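Long-range contacts in CRISPR-associated protein, Cse1 family (Acidimicrobium ferrooxidans, PDB 4H3T), which probably acts as the large Cse1 subunit of a type I-E Cascade complex, taking part in CRISPR RNA-guided recognition of invading DNA: residues V364-F369 and D378-R383; L197-F202 and Y315-A320; P50-A55 and A161-E166. The protein carries 1 engineered substitution. One frame throughout, in Å; residues are numbered along the deposited sequence. Where two conformers were deposited one is given.

Interaction 1. Residues V364-F369 and D378-R383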
loop_
_atom_site.group_PDB
_atom_site.type_symbol
_atom_site.label_atom_id
_atom_site.label_comp_id
_atom_site.label_asym_id
_atom_site.label_seq_id
_atom_site.Cartn_x
_atom_site.Cartn_y
_atom_site.Cartn_z
ATOM N N VAL A 364 0.449 -1.153 -3.931
ATOM C CA VAL A 364 -0.653 -1.092 -2.980
ATOM C C VAL A 364 -0.225 -1.618 -1.647
ATOM O O VAL A 364 0.307 -2.743 -1.576
ATOM C CB VAL A 364 -1.778 -1.993 -3.626
ATOM C CG1 VAL A 364 -2.945 -2.238 -2.728
ATOM C CG2 VAL A 364 -2.255 -1.413 -4.955
ATOM N N THR A 365 -0.562 -0.928 -0.580
ATOM C CA THR A 365 -0.407 -1.459 0.777
ATOM C C THR A 365 -1.637 -1.202 1.682
ATOM O O THR A 365 -2.331 -0.201 1.520
ATOM C CB THR A 365 0.844 -0.892 1.518
ATOM O OG1 THR A 365 0.559 0.481 1.891
ATOM C CG2 THR A 365 2.124 -1.012 0.660
ATOM N N SER A 366 -1.916 -2.135 2.618
ATOM C CA SER A 366 -2.922 -1.906 3.687
ATOM C C SER A 366 -2.566 -2.738 4.861
ATOM O O SER A 366 -1.800 -3.677 4.728
ATOM C CB SER A 366 -4.358 -2.190 3.220
ATOM O OG SER A 366 -4.548 -3.575 3.091
ATOM N N ALA A 367 -3.098 -2.388 6.017
ATOM C CA ALA A 367 -2.797 -3.082 7.274
ATOM C C ALA A 367 -4.046 -3.349 8.016
ATOM O O ALA A 367 -5.021 -2.614 7.853
ATOM C CB ALA A 367 -1.867 -2.243 8.115
ATOM N N LYS A 368 -4.005 -4.415 8.837
ATOM C CA LYS A 368 -5.074 -4.839 9.728
ATOM C C LYS A 368 -4.457 -5.117 11.107
ATOM O O LYS A 368 -3.401 -5.771 11.199
ATOM C CB LYS A 368 -5.793 -6.057 9.184
ATOM C CG LYS A 368 -7.207 -6.195 9.732
ATOM C CD LYS A 368 -7.773 -7.625 9.583
ATOM C CE LYS A 368 -8.559 -7.848 8.305
ATOM N NZ LYS A 368 -9.217 -9.189 8.300
ATOM N N PHE A 369 -5.058 -4.523 12.155
ATOM C CA PHE A 369 -4.603 -4.626 13.532
ATOM C C PHE A 369 -5.571 -5.404 14.376
ATOM O O PHE A 369 -6.770 -5.373 14.115
ATOM C CB PHE A 369 -4.429 -3.231 14.176
ATOM C CG PHE A 369 -3.323 -2.466 13.537
ATOM C CD1 PHE A 369 -2.048 -2.463 14.095
ATOM C CD2 PHE A 369 -3.527 -1.803 12.331
ATOM C CE1 PHE A 369 -0.993 -1.820 13.449
ATOM C CE2 PHE A 369 -2.473 -1.173 11.679
ATOM C CZ PHE A 369 -1.207 -1.185 12.241
ATOM N N ASP A 378 -2.243 -8.304 9.931
ATOM C CA ASP A 378 -2.131 -8.614 8.516
ATOM C C ASP A 378 -1.635 -7.438 7.776
ATOM O O ASP A 378 -1.920 -6.309 8.150
ATOM C CB ASP A 378 -3.480 -9.041 7.926
ATOM C CG ASP A 378 -3.336 -10.302 7.081
ATOM O OD1 ASP A 378 -2.458 -10.311 6.147
ATOM O OD2 ASP A 378 -4.048 -11.302 7.379
ATOM N N LEU A 379 -0.882 -7.686 6.749
ATOM C CA LEU A 379 -0.358 -6.617 5.928
ATOM C C LEU A 379 -0.552 -7.015 4.474
ATOM O O LEU A 379 -0.170 -8.131 4.123
ATOM C CB LEU A 379 1.126 -6.429 6.265
ATOM C CG LEU A 379 1.868 -5.235 5.659
ATOM C CD1 LEU A 379 1.337 -3.923 6.221
ATOM C CD2 LEU A 379 3.341 -5.352 5.989
ATOM N N ALA A 380 -1.286 -6.214 3.695
ATOM C CA ALA A 380 -1.431 -6.418 2.244
ATOM C C ALA A 380 -0.341 -5.554 1.579
ATOM O O ALA A 380 -0.129 -4.377 1.950
ATOM C CB ALA A 380 -2.828 -6.001 1.772
ATOM N N TYR A 381 0.375 -6.131 0.647
ATOM C CA TYR A 381 1.493 -5.457 -0.022
ATOM C C TYR A 381 1.592 -6.059 -1.432
ATOM O O TYR A 381 1.563 -7.267 -1.545
ATOM C CB TYR A 381 2.753 -5.658 0.802
ATOM C CG TYR A 381 4.001 -5.563 -0.032
ATOM C CD1 TYR A 381 4.326 -4.387 -0.702
ATOM C CD2 TYR A 381 4.847 -6.659 -0.187
ATOM C CE1 TYR A 381 5.409 -4.324 -1.575
ATOM C CE2 TYR A 381 5.971 -6.591 -1.021
ATOM C CZ TYR A 381 6.234 -5.421 -1.731
ATOM O OH TYR A 381 7.305 -5.290 -2.590
ATOM N N ASP A 382 1.541 -5.250 -2.495
ATOM C CA ASP A 382 1.554 -5.811 -3.857
ATOM C C ASP A 382 1.820 -4.765 -4.859
ATOM O O ASP A 382 1.773 -3.580 -4.538
ATOM C CB ASP A 382 0.180 -6.486 -4.152
ATOM C CG ASP A 382 0.187 -7.735 -5.065
ATOM O OD1 ASP A 382 1.143 -7.881 -5.902
ATOM O OD2 ASP A 382 -0.747 -8.595 -4.920
ATOM N N ARG A 383 2.122 -5.230 -6.060
ATOM C CA ARG A 383 2.408 -4.470 -7.232
ATOM C C ARG A 383 1.589 -5.027 -8.385
ATOM O O ARG A 383 1.492 -6.254 -8.535
ATOM C CB ARG A 383 3.917 -4.549 -7.520
ATOM C CG ARG A 383 4.743 -4.385 -6.249
ATOM C CD ARG A 383 6.221 -4.177 -6.507
ATOM N NE ARG A 383 6.533 -2.765 -6.600
ATOM C CZ ARG A 383 7.072 -2.007 -5.650
ATOM N NH1 ARG A 383 7.306 -0.726 -5.880
ATOM N NH2 ARG A 383 7.401 -2.530 -4.465
#

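Interaction 2. Residues L197-F202 and Y315-A320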
loop_
_atom_site.group_PDB
_atom_site.type_symbol
_atom_site.label_atom_id
_atom_site.label_comp_id
_atom_site.label_asym_id
_atom_site.label_seq_id
_atom_site.Cartn_x
_atom_site.Cartn_y
_atom_site.Cartn_z
ATOM N N LEU A 197 -0.626 6.116 7.909
ATOM C CA LEU A 197 -0.394 5.188 6.801
ATOM C C LEU A 197 -0.867 3.785 7.142
ATOM O O LEU A 197 -1.243 3.050 6.227
ATOM C CB LEU A 197 1.061 5.162 6.318
ATOM C CG LEU A 197 1.528 6.318 5.508
ATOM C CD1 LEU A 197 2.924 6.047 4.922
ATOM C CD2 LEU A 197 0.566 6.584 4.345
ATOM N N ALA A 198 -0.860 3.421 8.428
ATOM C CA ALA A 198 -1.421 2.141 8.883
ATOM C C ALA A 198 -2.991 2.146 8.697
ATOM O O ALA A 198 -3.592 1.095 8.535
ATOM C CB ALA A 198 -1.045 1.849 10.342
ATOM N N TRP A 199 -3.619 3.320 8.785
ATOM C CA TRP A 199 -5.047 3.494 8.626
ATOM C C TRP A 199 -5.494 3.522 7.171
ATOM O O TRP A 199 -6.524 2.961 6.840
ATOM C CB TRP A 199 -5.473 4.795 9.302
ATOM C CG TRP A 199 -6.951 5.028 9.231
ATOM C CD1 TRP A 199 -7.937 4.240 9.757
ATOM C CD2 TRP A 199 -7.607 6.157 8.633
ATOM N NE1 TRP A 199 -9.157 4.795 9.494
ATOM C CE2 TRP A 199 -8.991 5.945 8.762
ATOM C CE3 TRP A 199 -7.157 7.297 7.952
ATOM C CZ2 TRP A 199 -9.939 6.823 8.218
ATOM C CZ3 TRP A 199 -8.099 8.159 7.386
ATOM C CH2 TRP A 199 -9.473 7.938 7.559
ATOM N N ILE A 200 -4.801 4.243 6.308
ATOM C CA ILE A 200 -5.278 4.362 4.915
ATOM C C ILE A 200 -4.879 3.123 4.070
ATOM O O ILE A 200 -3.911 2.413 4.367
ATOM C CB ILE A 200 -4.832 5.658 4.174
ATOM C CG1 ILE A 200 -3.299 5.791 4.036
ATOM C CG2 ILE A 200 -5.412 6.896 4.839
ATOM C CD1 ILE A 200 -2.835 6.595 2.900
ATOM N N GLY A 201 -5.615 2.944 3.002
ATOM C CA GLY A 201 -5.280 2.022 1.924
ATOM C C GLY A 201 -4.399 2.811 0.962
ATOM O O GLY A 201 -4.876 3.709 0.283
ATOM N N PHE A 202 -3.084 2.517 0.911
ATOM C CA PHE A 202 -2.130 3.292 0.075
ATOM C C PHE A 202 -2.017 2.722 -1.326
ATOM O O PHE A 202 -1.971 1.509 -1.492
ATOM C CB PHE A 202 -0.798 3.291 0.749
ATOM C CG PHE A 202 0.354 3.885 -0.043
ATOM C CD1 PHE A 202 0.658 5.240 0.040
ATOM C CD2 PHE A 202 1.081 3.103 -0.931
ATOM C CE1 PHE A 202 1.693 5.781 -0.737
ATOM C CE2 PHE A 202 2.127 3.626 -1.645
ATOM C CZ PHE A 202 2.418 4.962 -1.566
ATOM N N TYR A 315 -16.821 8.961 5.305
ATOM C CA TYR A 315 -16.061 8.213 4.340
ATOM C C TYR A 315 -15.085 7.335 5.028
ATOM O O TYR A 315 -14.496 7.749 6.017
ATOM C CB TYR A 315 -15.296 9.158 3.417
ATOM C CG TYR A 315 -16.177 10.031 2.565
ATOM C CD1 TYR A 315 -16.627 9.596 1.324
ATOM C CD2 TYR A 315 -16.545 11.304 2.985
ATOM C CE1 TYR A 315 -17.472 10.386 0.543
ATOM C CE2 TYR A 315 -17.385 12.100 2.213
ATOM C CZ TYR A 315 -17.844 11.635 0.991
ATOM O OH TYR A 315 -18.628 12.401 0.185
ATOM N N VAL A 316 -14.813 6.182 4.446
ATOM C CA VAL A 316 -13.778 5.309 4.953
ATOM C C VAL A 316 -12.809 5.039 3.801
ATOM O O VAL A 316 -13.235 4.991 2.635
ATOM C CB VAL A 316 -14.307 4.021 5.618
ATOM C CG1 VAL A 316 -15.168 4.367 6.835
ATOM C CG2 VAL A 316 -15.102 3.165 4.651
ATOM N N PRO A 317 -11.519 4.766 4.096
ATOM C CA PRO A 317 -10.584 4.463 2.997
ATOM C C PRO A 317 -10.912 3.159 2.271
ATOM O O PRO A 317 -11.272 2.186 2.907
ATOM C CB PRO A 317 -9.216 4.326 3.722
ATOM C CG PRO A 317 -9.380 4.976 5.057
ATOM C CD PRO A 317 -10.829 4.801 5.412
ATOM N N LEU A 318 -10.738 3.119 0.971
ATOM C CA LEU A 318 -10.793 1.867 0.216
ATOM C C LEU A 318 -9.506 1.078 0.545
ATOM O O LEU A 318 -8.388 1.660 0.537
ATOM C CB LEU A 318 -10.838 2.135 -1.268
ATOM C CG LEU A 318 -12.167 2.586 -1.847
ATOM C CD1 LEU A 318 -12.011 3.021 -3.280
ATOM C CD2 LEU A 318 -13.237 1.468 -1.669
ATOM N N ARG A 319 -9.631 -0.212 0.773
ATOM C CA ARG A 319 -8.489 -1.018 1.242
ATOM C C ARG A 319 -8.320 -2.286 0.480
ATOM O O ARG A 319 -9.289 -2.987 0.215
ATOM C CB ARG A 319 -8.618 -1.359 2.723
ATOM C CG ARG A 319 -8.470 -0.147 3.620
ATOM C CD ARG A 319 -8.286 -0.599 5.047
ATOM N NE ARG A 319 -8.254 0.505 6.006
ATOM C CZ ARG A 319 -9.302 1.038 6.624
ATOM N NH1 ARG A 319 -10.541 0.649 6.318
ATOM N NH2 ARG A 319 -9.130 2.014 7.501
ATOM N N ALA A 320 -7.072 -2.499 0.017
ATOM C CA ALA A 320 -6.638 -3.736 -0.599
ATOM C C ALA A 320 -6.851 -4.796 0.456
ATOM O O ALA A 320 -6.481 -4.599 1.634
ATOM C CB ALA A 320 -5.183 -3.636 -0.990
HETATM O O HOH W 1 -7.307 3.493 -1.031
HETATM O O HOH W 2 -4.754 -0.234 -0.292
#

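Interaction 3. Residues P50-A55 and A161-E166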
loop_
_atom_site.group_PDB
_atom_site.type_symbol
_atom_site.label_atom_id
_atom_site.label_comp_id
_atom_site.label_asym_id
_atom_site.label_seq_id
_atom_site.Cartn_x
_atom_site.Cartn_y
_atom_site.Cartn_z
ATOM N N PRO A 50 7.977 -4.045 3.785
ATOM C CA PRO A 50 7.005 -3.342 2.933
ATOM C C PRO A 50 6.522 -1.981 3.370
ATOM O O PRO A 50 6.317 -1.155 2.529
ATOM C CB PRO A 50 5.821 -4.295 2.874
ATOM C CG PRO A 50 6.350 -5.611 3.282
ATOM C CD PRO A 50 7.523 -5.412 4.121
ATOM N N THR A 51 6.444 -1.719 4.646
ATOM C CA THR A 51 5.938 -0.440 5.125
ATOM C C THR A 51 6.943 0.674 4.879
ATOM O O THR A 51 6.603 1.843 4.857
ATOM C CB THR A 51 5.593 -0.506 6.595
ATOM O OG1 THR A 51 6.707 -0.948 7.305
ATOM C CG2 THR A 51 4.463 -1.404 6.875
ATOM N N LEU A 52 8.186 0.324 4.704
ATOM C CA LEU A 52 9.175 1.357 4.467
ATOM C C LEU A 52 8.957 2.117 3.120
ATOM O O LEU A 52 9.336 3.281 2.999
ATOM C CB LEU A 52 10.576 0.749 4.477
ATOM C CG LEU A 52 11.101 0.205 5.847
ATOM C CD1 LEU A 52 12.483 -0.500 5.654
ATOM C CD2 LEU A 52 11.343 1.336 6.788
ATOM N N GLU A 53 8.515 1.435 2.085
ATOM C CA GLU A 53 8.465 2.067 0.770
ATOM C C GLU A 53 7.440 3.201 0.701
ATOM O O GLU A 53 7.849 4.283 0.332
ATOM C CB GLU A 53 8.286 1.027 -0.332
ATOM C CG GLU A 53 8.445 1.676 -1.693
ATOM C CD GLU A 53 8.574 0.688 -2.828
ATOM O OE1 GLU A 53 8.761 -0.507 -2.531
ATOM O OE2 GLU A 53 8.517 1.101 -4.011
ATOM N N PRO A 54 6.181 3.050 1.129
ATOM C CA PRO A 54 5.246 4.211 1.107
ATOM C C PRO A 54 5.746 5.357 1.996
ATOM O O PRO A 54 5.636 6.539 1.681
ATOM C CB PRO A 54 3.936 3.614 1.671
ATOM C CG PRO A 54 4.060 2.176 1.505
ATOM C CD PRO A 54 5.489 1.802 1.529
ATOM N N ALA A 55 6.341 5.012 3.127
ATOM C CA ALA A 55 6.817 6.026 4.084
ATOM C C ALA A 55 7.969 6.831 3.519
ATOM O O ALA A 55 7.925 8.081 3.555
ATOM C CB ALA A 55 7.209 5.345 5.409
ATOM N N ALA A 161 17.242 5.751 11.145
ATOM C CA ALA A 161 16.569 6.823 10.358
ATOM C C ALA A 161 15.403 6.256 9.537
ATOM O O ALA A 161 14.332 6.870 9.497
ATOM C CB ALA A 161 17.553 7.515 9.453
ATOM N N ARG A 162 15.612 5.109 8.858
ATOM C CA ARG A 162 14.551 4.501 8.063
ATOM C C ARG A 162 13.369 4.110 8.947
ATOM O O ARG A 162 12.225 4.443 8.625
ATOM C CB ARG A 162 15.046 3.276 7.331
ATOM C CG ARG A 162 15.956 3.602 6.188
ATOM C CD ARG A 162 16.255 2.401 5.331
ATOM N NE ARG A 162 16.926 1.306 6.013
ATOM C CZ ARG A 162 18.223 1.045 5.996
ATOM N NH1 ARG A 162 19.072 1.895 5.440
ATOM N NH2 ARG A 162 18.696 -0.027 6.615
ATOM N N TRP A 163 13.643 3.456 10.090
ATOM C CA TRP A 163 12.566 3.049 10.966
ATOM C C TRP A 163 11.868 4.205 11.671
ATOM O O TRP A 163 10.674 4.085 12.015
ATOM C CB TRP A 163 13.008 2.040 11.965
ATOM C CG TRP A 163 13.299 0.720 11.335
ATOM C CD1 TRP A 163 14.504 0.080 11.300
ATOM C CD2 TRP A 163 12.362 -0.160 10.730
ATOM N NE1 TRP A 163 14.364 -1.149 10.693
ATOM C CE2 TRP A 163 13.092 -1.273 10.238
ATOM C CE3 TRP A 163 11.001 -0.049 10.387
ATOM C CZ2 TRP A 163 12.475 -2.337 9.584
ATOM C CZ3 TRP A 163 10.401 -1.097 9.730
ATOM C CH2 TRP A 163 11.149 -2.204 9.296
ATOM N N LEU A 164 12.589 5.302 11.882
ATOM C CA LEU A 164 12.040 6.513 12.466
ATOM C C LEU A 164 10.959 7.117 11.549
ATOM O O LEU A 164 9.885 7.433 12.010
ATOM C CB LEU A 164 13.179 7.498 12.703
ATOM C CG LEU A 164 12.877 8.878 13.174
ATOM C CD1 LEU A 164 12.174 8.843 14.528
ATOM C CD2 LEU A 164 14.169 9.676 13.275
ATOM N N VAL A 165 11.245 7.184 10.232
ATOM C CA VAL A 165 10.349 7.665 9.230
ATOM C C VAL A 165 9.149 6.747 9.161
ATOM O O VAL A 165 8.009 7.200 9.175
ATOM C CB VAL A 165 11.050 7.810 7.866
ATOM C CG1 VAL A 165 10.014 8.207 6.783
ATOM C CG2 VAL A 165 12.145 8.883 7.943
ATOM N N GLU A 166 9.385 5.456 9.232
ATOM C CA GLU A 166 8.298 4.502 9.185
ATOM C C GLU A 166 7.424 4.570 10.417
ATOM O O GLU A 166 6.200 4.436 10.287
ATOM C CB GLU A 166 8.876 3.070 8.996
ATOM C CG GLU A 166 7.852 1.950 8.739
ATOM C CD GLU A 166 7.307 1.203 9.944
ATOM O OE1 GLU A 166 7.539 1.673 11.077
ATOM O OE2 GLU A 166 6.577 0.197 9.756
#

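Interaction 1. Residues V364-F369 and D378-R383
Ser366 holds OG in the crowded position between its backbone N and carbonyl carbon (chi1 73°), while Leu379 sets CG anti to its backbone N (chi1 -172°). With the second torsion of Leu379 also turned, its CD1 lies 3.5 Å from Ser366 O, across the strand gap. The same Leu379 CD1 reaches Ala367 CB at 4.1 Å, an apolar touch between members of a non-hydrogen-bonded pair. On the opposite face Ser366 OG comes within 3.3 Å of Ala380 CB, but the hydroxyl has its hydrogen-bond partner in Ala320 O, outside these strands. The evidence for pairing is continuous: the short axes approach to 4.6 Å and run antiparallel, at 175°. Three hydrogen-bonded pairs, Val364 with Asp382, Ser366 with Ala380 and Lys368 with Asp378, each exchange two backbone bonds. They range from Val364 N to Asp382 O at 2.8 Å, the straightest of the six, to Asp378 N to Lys368 O at 3.1 Å. Five of the six donors lie above the acceptor's carbonyl plane; only Asp382 N meets Val364 O within it. Between these pairs CA-H...O contacts fill in, as from Tyr381 CA to Val364 O at 3.3 Å, and Thr365 CG2 lies at the edge of the Tyr381 ring. Asp382 OD1 accepts the N-H of Arg383 through its anti lone pair at 2.8 Å from that N. The same carboxylate forms a salt bridge with Arg468 and takes the N-H of Val326, so its charge is probably well compensated. Arg383 in turn pairs with Glu53. The whole is a classic antiparallel beta hairpin, strands 359-370 and 375-387, whose first strand is the middle one of a three-stranded sheet begun by strand 202-206.

Interaction 2. Residues L197-F202 and Y315-A320
Trp199, Pro317 and Arg319 bury the most surface here, and each meets the other two. Trp199 keeps CG anti to its backbone N (chi1 -178°), which sends the indole across the Pro317 ring at about a right angle. Pro317 CG stands over one face of the six-membered ring of Trp199, 3.8 Å from its centroid and 13° off the normal, a CH-pi contact. Beside it Pro317 CD approaches Trp199 CZ2 to 3.6 Å. Arg319, extended from CG to NE, lays its guanidinium under the same CG, with its plane 75° from that of the indole. Two nitrogens grip one acceptor side-on: Arg319 NH2 lies 2.9 Å and Arg319 NE 3.1 Å from Trp199 O. That carbonyl stands at the end of a one-turn helix, Ile200 being the first residue to leave helical backbone angles, which may add slightly to the attraction. Arg319 NH2 also comes 3.4 Å from Trp199 NE1, but both are donors and no bond forms. Gly201 has no side chain, and its CA comes 3.4 Å from Leu318 O in a CA-H...O contact; a water donates to both Gly201 O and Leu318 O. A glycerol and Arg291 also adjoin the indole. The residues leaving helix 196-199 thus pack against Pro317 of strand 312-317, partner of strand 303-309, and the chain after it, before entering strand 202-206 beside strand 359-370.

Interaction 3. Residues P50-A55 and A161-E166
Thr51 opens the contact by directing its side chain at helix 157-170. Thr51 OG1 occupies the crowded position between the backbone N and the carbonyl carbon (chi1 55°) and donates to Glu166 OE2 at 2.7 Å. The acceptor uses its anti lone pair, the one turned away from its sister oxygen. Glu166 leaves its backbone with CG anti to N, then bends at chi2 (-91°), which folds the carboxylate across Thr51 and puts its CD in plane at the edge of the Trp163 ring. Both residues are buried, and the bond probably helps to offset the cost of burying the carboxylate, if it is ionised. Leu52, the residue with most surface covered, follows with CG beside its backbone N; the second torsion sets CD1 anti to CA and leaves CD2 as the branch turned to the other helix. Leu52 CD2 lies over one face of the Trp163 indole, 4.1 Å from the centroid of the six-membered ring and 20° off the normal, in a CH-pi contact offset toward the rim. It is hemmed in further by Arg162 O at 3.7 Å and by Glu166 CB, also 3.7 Å from Leu52 CD2. The arrangement is helix-to-helix packing between the N-terminal part of helix 52-68 and helix 157-170: residues three apart, Leu52 and Ala55, face Arg162, Trp163, Val165 and Glu166, which recur with the helical repeat. Arg162 contributes mainly its backbone and CB, its guanidinium being engaged by Trp17 O and Glu29. Three residues on from Leu52, Ala55 forms the nearest CA pair, Ala55 CA lying 5.5 Å from Glu166 CA. The small Ala55 CB rests 4.0 Å from Glu166 CA, while Val165 CG1, anti to its own backbone N, sits 3.8 Å from Ala55 O and 4.2 Å from Ala55 CB.

How the interactions relate
Along the chain the six segments come in pairs: interaction 3 closes first, interaction 2 next, and the hairpin of interaction 1 last. Their centres lie about 10 Å (1 and 2), 14 Å (1 and 3) and 17 Å (2 and 3) apart, and every pair touches. The three-stranded sheet connects them. Phe202 N of segment 197-202 bonds to Thr365 O at 2.9 Å, extending interaction 1 into interaction 2, while Pro50 packs on Tyr381 and Pro54 on Thr365 from the side of interaction 3. Leu197 CD1 reaches Ala55 CA at 4.0 Å, and Phe202 meets Pro54. Helix 52-68 packs on the sheet and carries helix 157-170, while the chain leaving helix 196-199 enters the sheet as strand 202-206.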